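Local coordinates for protein Phi class glutathione transferase GSTF1 (Populus tremula x Populus tremuloides, PDB 4RI6) that probably conjugates glutathione to electrophilic substrates such as organic halides, releasing a halide anion, as a dimeric phi-class glutathione transferase of detoxification, at residues 108-113 against 167-172; 149-154 against 193-198. All coordinates share one frame; numbering follows the deposited sequence.

Contact 1 (108-113 against 167-172); sequences QTFGPP and LSHLPN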
loop_
_atom_site.group_PDB
_atom_site.type_symbol
_atom_site.label_atom_id
_atom_site.label_comp_id
_atom_site.label_asym_id
_atom_site.label_seq_id
_atom_site.Cartn_x
_atom_site.Cartn_y
_atom_site.Cartn_z
ATOM N N GLN A 108 4.323 1.867 -1.283
ATOM C CA GLN A 108 5.453 0.981 -1.030
ATOM C C GLN A 108 6.827 1.565 -1.282
ATOM O O GLN A 108 7.801 1.083 -0.729
ATOM C CB GLN A 108 5.317 -0.271 -1.904
ATOM C CG GLN A 108 4.072 -1.085 -1.629
ATOM C CD GLN A 108 3.967 -1.493 -0.177
ATOM O OE1 GLN A 108 4.865 -2.107 0.350
ATOM N NE2 GLN A 108 2.902 -1.097 0.483
ATOM N N THR A 109 6.912 2.589 -2.129
ATOM C CA THR A 109 8.217 3.048 -2.622
ATOM C C THR A 109 8.522 4.522 -2.269
ATOM O O THR A 109 9.536 4.824 -1.651
ATOM C CB THR A 109 8.276 2.799 -4.148
ATOM O OG1 THR A 109 8.077 1.396 -4.363
ATOM C CG2 THR A 109 9.616 3.244 -4.734
ATOM N N PHE A 110 7.631 5.422 -2.654
ATOM C CA PHE A 110 7.766 6.848 -2.358
ATOM C C PHE A 110 7.390 7.171 -0.916
ATOM O O PHE A 110 8.067 7.920 -0.245
ATOM C CB PHE A 110 6.880 7.643 -3.329
ATOM C CG PHE A 110 6.729 9.114 -3.010
ATOM C CD1 PHE A 110 7.602 10.036 -3.545
ATOM C CD2 PHE A 110 5.690 9.573 -2.203
ATOM C CE1 PHE A 110 7.469 11.386 -3.282
ATOM C CE2 PHE A 110 5.541 10.932 -1.945
ATOM C CZ PHE A 110 6.437 11.839 -2.503
ATOM N N GLY A 111 6.305 6.573 -0.459
ATOM C CA GLY A 111 5.722 6.885 0.833
ATOM C C GLY A 111 6.616 6.637 2.043
ATOM O O GLY A 111 6.703 7.472 2.936
ATOM N N PRO A 112 7.269 5.470 2.090
ATOM C CA PRO A 112 8.101 5.230 3.275
ATOM C C PRO A 112 9.232 6.264 3.506
ATOM O O PRO A 112 9.284 6.832 4.602
ATOM C CB PRO A 112 8.631 3.814 3.034
ATOM C CG PRO A 112 7.527 3.175 2.215
ATOM C CD PRO A 112 7.055 4.248 1.295
ATOM N N PRO A 113 10.107 6.515 2.519
ATOM C CA PRO A 113 11.163 7.491 2.829
ATOM C C PRO A 113 10.650 8.914 2.947
ATOM O O PRO A 113 11.140 9.659 3.792
ATOM C CB PRO A 113 12.127 7.353 1.643
ATOM C CG PRO A 113 11.273 6.826 0.547
ATOM C CD PRO A 113 10.343 5.862 1.220
ATOM N N LEU A 167 -2.467 12.378 -6.739
ATOM C CA LEU A 167 -3.062 12.916 -5.525
ATOM C C LEU A 167 -2.382 12.343 -4.297
ATOM O O LEU A 167 -2.047 13.076 -3.367
ATOM C CB LEU A 167 -4.571 12.646 -5.505
ATOM C CG LEU A 167 -5.395 13.279 -4.389
ATOM C CD1 LEU A 167 -6.859 13.346 -4.804
ATOM C CD2 LEU A 167 -5.246 12.515 -3.062
ATOM N N SER A 168 -2.103 11.047 -4.328
ATOM C CA SER A 168 -1.593 10.385 -3.151
ATOM C C SER A 168 -0.182 10.864 -2.760
ATOM O O SER A 168 0.217 10.692 -1.592
ATOM C CB SER A 168 -1.626 8.859 -3.386
ATOM O OG SER A 168 -1.590 8.139 -2.179
ATOM N N HIS A 169 0.544 11.473 -3.715
ATOM C CA HIS A 169 1.875 12.040 -3.458
ATOM C C HIS A 169 1.845 13.446 -2.848
ATOM O O HIS A 169 2.852 13.921 -2.329
ATOM C CB HIS A 169 2.701 12.095 -4.738
ATOM C CG HIS A 169 3.133 10.766 -5.243
ATOM N ND1 HIS A 169 2.283 9.886 -5.890
ATOM C CD2 HIS A 169 4.335 10.142 -5.175
ATOM C CE1 HIS A 169 2.946 8.780 -6.188
ATOM N NE2 HIS A 169 4.190 8.907 -5.763
ATOM N N LEU A 170 0.697 14.103 -2.919
ATOM C CA LEU A 170 0.610 15.481 -2.463
ATOM C C LEU A 170 0.959 15.664 -0.974
ATOM O O LEU A 170 1.693 16.593 -0.643
ATOM C CB LEU A 170 -0.786 16.049 -2.748
ATOM C CG LEU A 170 -1.032 16.410 -4.216
ATOM C CD1 LEU A 170 -2.515 16.653 -4.504
ATOM C CD2 LEU A 170 -0.212 17.631 -4.613
ATOM N N PRO A 171 0.460 14.792 -0.070
ATOM C CA PRO A 171 0.682 15.155 1.346
ATOM C C PRO A 171 2.152 15.164 1.782
ATOM O O PRO A 171 2.594 16.133 2.405
ATOM C CB PRO A 171 -0.123 14.096 2.104
ATOM C CG PRO A 171 -1.217 13.719 1.141
ATOM C CD PRO A 171 -0.554 13.730 -0.210
ATOM N N ASN A 172 2.917 14.128 1.454
ATOM C CA ASN A 172 4.316 14.128 1.858
ATOM C C ASN A 172 5.119 15.088 0.999
ATOM O O ASN A 172 6.027 15.760 1.487
ATOM C CB ASN A 172 4.923 12.729 1.797
ATOM C CG ASN A 172 4.471 11.860 2.945
ATOM O OD1 ASN A 172 3.999 12.358 3.963
ATOM N ND2 ASN A 172 4.630 10.562 2.800
#
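Phe110 and Gly111 of 108-113 face His169 and Asn172 of 167-172 across two helices that run the same way. The segment axes make an angle of 15° and stay 10.2 Å apart at their closest. The backbones come nearest at Gly111 and Asn172, whose CA atoms are 7.4 Å apart. Both helices carry prolines here: Pro112 and Pro113 on one, Pro171 on the other. A proline N has no hydrogen to give, and each helix is kinked at this level.

Phe110 spans most of the gap. With CG anti to the backbone N (chi1 170°), its ring is carried out to the other helix. His169 meets it edge-to-face. The imidazole CD2 of His169 stands 3.2 Å above the centre of the phenyl plane of Phe110. The closest pair is His169 CD2 and Phe110 CD2, 3.3 Å apart. The ring planes are inclined at 53° and the centroids lie 4.4 Å apart. Asn172 touches the phenyl ring more lightly, through its CB, which is 4.2 Å from Phe110 CE2. Its amide ND2 lies 3.7 Å from Gly111 O, with no hydrogen bond between them; ND2 has a weak bond to Ser114 OG.

Both imidazole nitrogens are engaged elsewhere. ND1 bonds to Ala165 O one turn back on its own helix, and NE2 bonds to Tyr147 OH on helix 130-150. Phe110 also packs on Tyr147 and Leu140 of that helix, so three helices of the all-helical C-terminal domain meet here.

No hydrogen bond crosses between the segments. The two nitrogen bonds probably fix the rotation of the imidazole and so present its polarised CD2-H to the phenyl pi cloud, leaving aromatic and apolar contact to join the helices.

Contact 2 (149-154 against 193-198); sequences QKLGQT and NRWWTE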
loop_
_atom_site.group_PDB
_atom_site.type_symbol
_atom_site.label_atom_id
_atom_site.label_comp_id
_atom_site.label_asym_id
_atom_site.label_seq_id
_atom_site.Cartn_x
_atom_site.Cartn_y
_atom_site.Cartn_z
ATOM N N GLN A 149 12.184 10.258 -15.251
ATOM C CA GLN A 149 12.150 9.597 -16.546
ATOM C C GLN A 149 10.696 9.371 -17.004
ATOM O O GLN A 149 10.327 9.702 -18.131
ATOM C CB GLN A 149 12.956 8.278 -16.481
ATOM C CG GLN A 149 14.477 8.515 -16.245
ATOM C CD GLN A 149 15.291 7.284 -15.782
ATOM O OE1 GLN A 149 14.917 6.571 -14.846
ATOM N NE2 GLN A 149 16.443 7.072 -16.422
ATOM N N LYS A 150 9.866 8.853 -16.110
ATOM C CA LYS A 150 8.459 8.604 -16.390
ATOM C C LYS A 150 7.728 9.871 -16.812
ATOM O O LYS A 150 6.938 9.875 -17.771
ATOM C CB LYS A 150 7.792 8.006 -15.146
ATOM C CG LYS A 150 6.308 7.649 -15.304
ATOM C CD LYS A 150 6.138 6.451 -16.249
ATOM C CE LYS A 150 4.669 6.022 -16.468
ATOM N NZ LYS A 150 3.898 6.997 -17.257
ATOM N N LEU A 151 7.992 10.951 -16.086
ATOM C CA LEU A 151 7.282 12.212 -16.308
ATOM C C LEU A 151 7.835 12.983 -17.529
ATOM O O LEU A 151 7.294 14.006 -17.924
ATOM C CB LEU A 151 7.316 13.057 -15.034
ATOM C CG LEU A 151 6.481 12.430 -13.906
ATOM C CD1 LEU A 151 6.833 13.039 -12.590
ATOM C CD2 LEU A 151 4.997 12.558 -14.174
ATOM N N GLY A 152 8.887 12.456 -18.149
ATOM C CA GLY A 152 9.282 12.911 -19.470
ATOM C C GLY A 152 8.494 12.247 -20.579
ATOM O O GLY A 152 8.537 12.706 -21.720
ATOM N N GLN A 153 7.775 11.173 -20.240
ATOM C CA GLN A 153 6.994 10.400 -21.197
ATOM C C GLN A 153 5.524 10.760 -21.113
ATOM O O GLN A 153 4.851 10.885 -22.126
ATOM C CB GLN A 153 7.182 8.898 -20.936
ATOM C CG GLN A 153 8.616 8.439 -21.096
ATOM C CD GLN A 153 8.893 7.022 -20.571
ATOM O OE1 GLN A 153 8.177 6.461 -19.709
ATOM N NE2 GLN A 153 9.968 6.440 -21.081
ATOM N N THR A 154 5.036 10.917 -19.884
ATOM C CA THR A 154 3.639 11.263 -19.631
ATOM C C THR A 154 3.572 12.510 -18.773
ATOM O O THR A 154 4.514 12.840 -18.059
ATOM C CB THR A 154 2.879 10.127 -18.940
ATOM O OG1 THR A 154 3.561 9.756 -17.748
ATOM C CG2 THR A 154 2.786 8.928 -19.861
ATOM N N ASN A 193 9.516 18.593 -11.227
ATOM C CA ASN A 193 9.119 19.921 -10.810
ATOM C C ASN A 193 7.881 20.407 -11.562
ATOM O O ASN A 193 7.000 21.017 -10.983
ATOM C CB ASN A 193 10.281 20.906 -10.988
ATOM C CG ASN A 193 9.915 22.292 -10.545
ATOM O OD1 ASN A 193 9.794 22.574 -9.356
ATOM N ND2 ASN A 193 9.732 23.169 -11.510
ATOM N N ARG A 194 7.801 20.102 -12.849
ATOM C CA ARG A 194 6.630 20.457 -13.653
ATOM C C ARG A 194 5.380 19.788 -13.092
ATOM O O ARG A 194 4.339 20.431 -12.851
ATOM C CB ARG A 194 6.832 20.031 -15.102
ATOM C CG ARG A 194 5.659 20.338 -16.001
ATOM C CD ARG A 194 5.618 19.415 -17.175
ATOM N NE ARG A 194 5.186 18.069 -16.781
ATOM C CZ ARG A 194 5.797 16.947 -17.120
ATOM N NH1 ARG A 194 6.933 16.966 -17.813
ATOM N NH2 ARG A 194 5.283 15.793 -16.730
ATOM N N TRP A 195 5.496 18.482 -12.911
ATOM C CA TRP A 195 4.437 17.676 -12.344
ATOM C C TRP A 195 4.023 18.211 -10.976
ATOM O O TRP A 195 2.839 18.409 -10.730
ATOM C CB TRP A 195 4.931 16.242 -12.245
ATOM C CG TRP A 195 4.150 15.284 -11.408
ATOM C CD1 TRP A 195 2.971 14.681 -11.726
ATOM C CD2 TRP A 195 4.554 14.734 -10.148
ATOM N NE1 TRP A 195 2.606 13.803 -10.731
ATOM C CE2 TRP A 195 3.558 13.817 -9.751
ATOM C CE3 TRP A 195 5.654 14.937 -9.316
ATOM C CZ2 TRP A 195 3.638 13.083 -8.553
ATOM C CZ3 TRP A 195 5.729 14.216 -8.118
ATOM C CH2 TRP A 195 4.726 13.295 -7.759
ATOM N N TRP A 196 5.003 18.445 -10.102
ATOM C CA TRP A 196 4.724 18.959 -8.768
ATOM C C TRP A 196 3.941 20.280 -8.842
ATOM O O TRP A 196 2.973 20.509 -8.089
ATOM C CB TRP A 196 6.005 19.166 -7.950
ATOM C CG TRP A 196 5.603 19.668 -6.611
ATOM C CD1 TRP A 196 5.777 20.916 -6.123
ATOM C CD2 TRP A 196 4.852 18.953 -5.626
ATOM N NE1 TRP A 196 5.202 21.029 -4.893
ATOM C CE2 TRP A 196 4.615 19.838 -4.563
ATOM C CE3 TRP A 196 4.353 17.653 -5.542
ATOM C CZ2 TRP A 196 3.911 19.467 -3.431
ATOM C CZ3 TRP A 196 3.662 17.288 -4.419
ATOM C CH2 TRP A 196 3.450 18.189 -3.377
ATOM N N THR A 197 4.364 21.146 -9.754
ATOM C CA THR A 197 3.706 22.426 -9.933
ATOM C C THR A 197 2.265 22.209 -10.361
ATOM O O THR A 197 1.361 22.831 -9.822
ATOM C CB THR A 197 4.456 23.277 -10.963
ATOM O OG1 THR A 197 5.792 23.511 -10.506
ATOM C CG2 THR A 197 3.794 24.600 -11.147
ATOM N N GLU A 198 2.030 21.307 -11.309
ATOM C CA GLU A 198 0.661 21.095 -11.770
ATOM C C GLU A 198 -0.224 20.521 -10.689
ATOM O O GLU A 198 -1.345 20.964 -10.508
ATOM C CB GLU A 198 0.608 20.170 -12.989
ATOM C CG GLU A 198 1.282 20.726 -14.233
ATOM C CD GLU A 198 0.542 20.326 -15.484
ATOM O OE1 GLU A 198 1.113 19.596 -16.332
ATOM O OE2 GLU A 198 -0.627 20.762 -15.632
#
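Arg194 on helix 190-200 reaches the turn that follows helix 130-150 and grips the carbonyl of Leu151. Both terminal nitrogens bond to that one oxygen: Arg194 NH1 to Leu151 O at 3.0 Å and Arg194 NH2 to Leu151 O at 2.9 Å. The oxygen lies in the guanidinium plane. Arg194 NH2 meets Leu151 O in the carbonyl plane, on a lone pair of the oxygen, whereas NH1 is tilted 29° from that plane. The N-H...O angles, 145° and 148°, are bent, as expected when two donors share one atom. A bend at chi3 helps turn the guanidinium toward the turn. Arg194 NH2 also makes a weak bond to Thr154 O, 3.3 Å away, and a further bond to Arg155 O.

Beside this grip, Leu151 packs on Trp195. Leu151 CD1 sits over one face of the indole, 4.0 Å from the centroid of the five-membered ring, as a CH-pi contact. Leu151 CD2 lies 3.8 Å from Trp195 CD1. The indole NE1 is satisfied by Asp166 OD1.

The turn also holds itself together. Lys150 O accepts from the backbone N of both Gln153 and Thr154. Lys150 NZ bonds to Thr154 OG1 at 2.8 Å and to Leu157 O. Thr154 OG1 also bonds to Phe156 O.

One cationic side chain thus gathers the carbonyls of Leu151, Thr154 and Arg155. With the Leu151-Trp195 packing, it joins this turn to helix 190-200 within the helical C-terminal domain.

Contacts 1 and 2 lie in the same helical C-terminal domain, with centres about 15 Å apart. Their segments alternate along the chain, and they touch directly. His169 CB packs 3.8 Å from Trp195 CH2, so the indole that carries Leu151 on its five-membered ring also reaches the histidine of contact 1. Trp196 CH2 lies 3.6 Å from Leu170 O. Tyr147, the partner of His169, is on helix 130-150, which leads into the turn of contact 2. Contact 1 is the nearer to glutathione: the Asn172 side chain is about 7 Å from a bound molecule, and Gln108 touches a glutathione. Contact 2 lies away from the annotated binding sites.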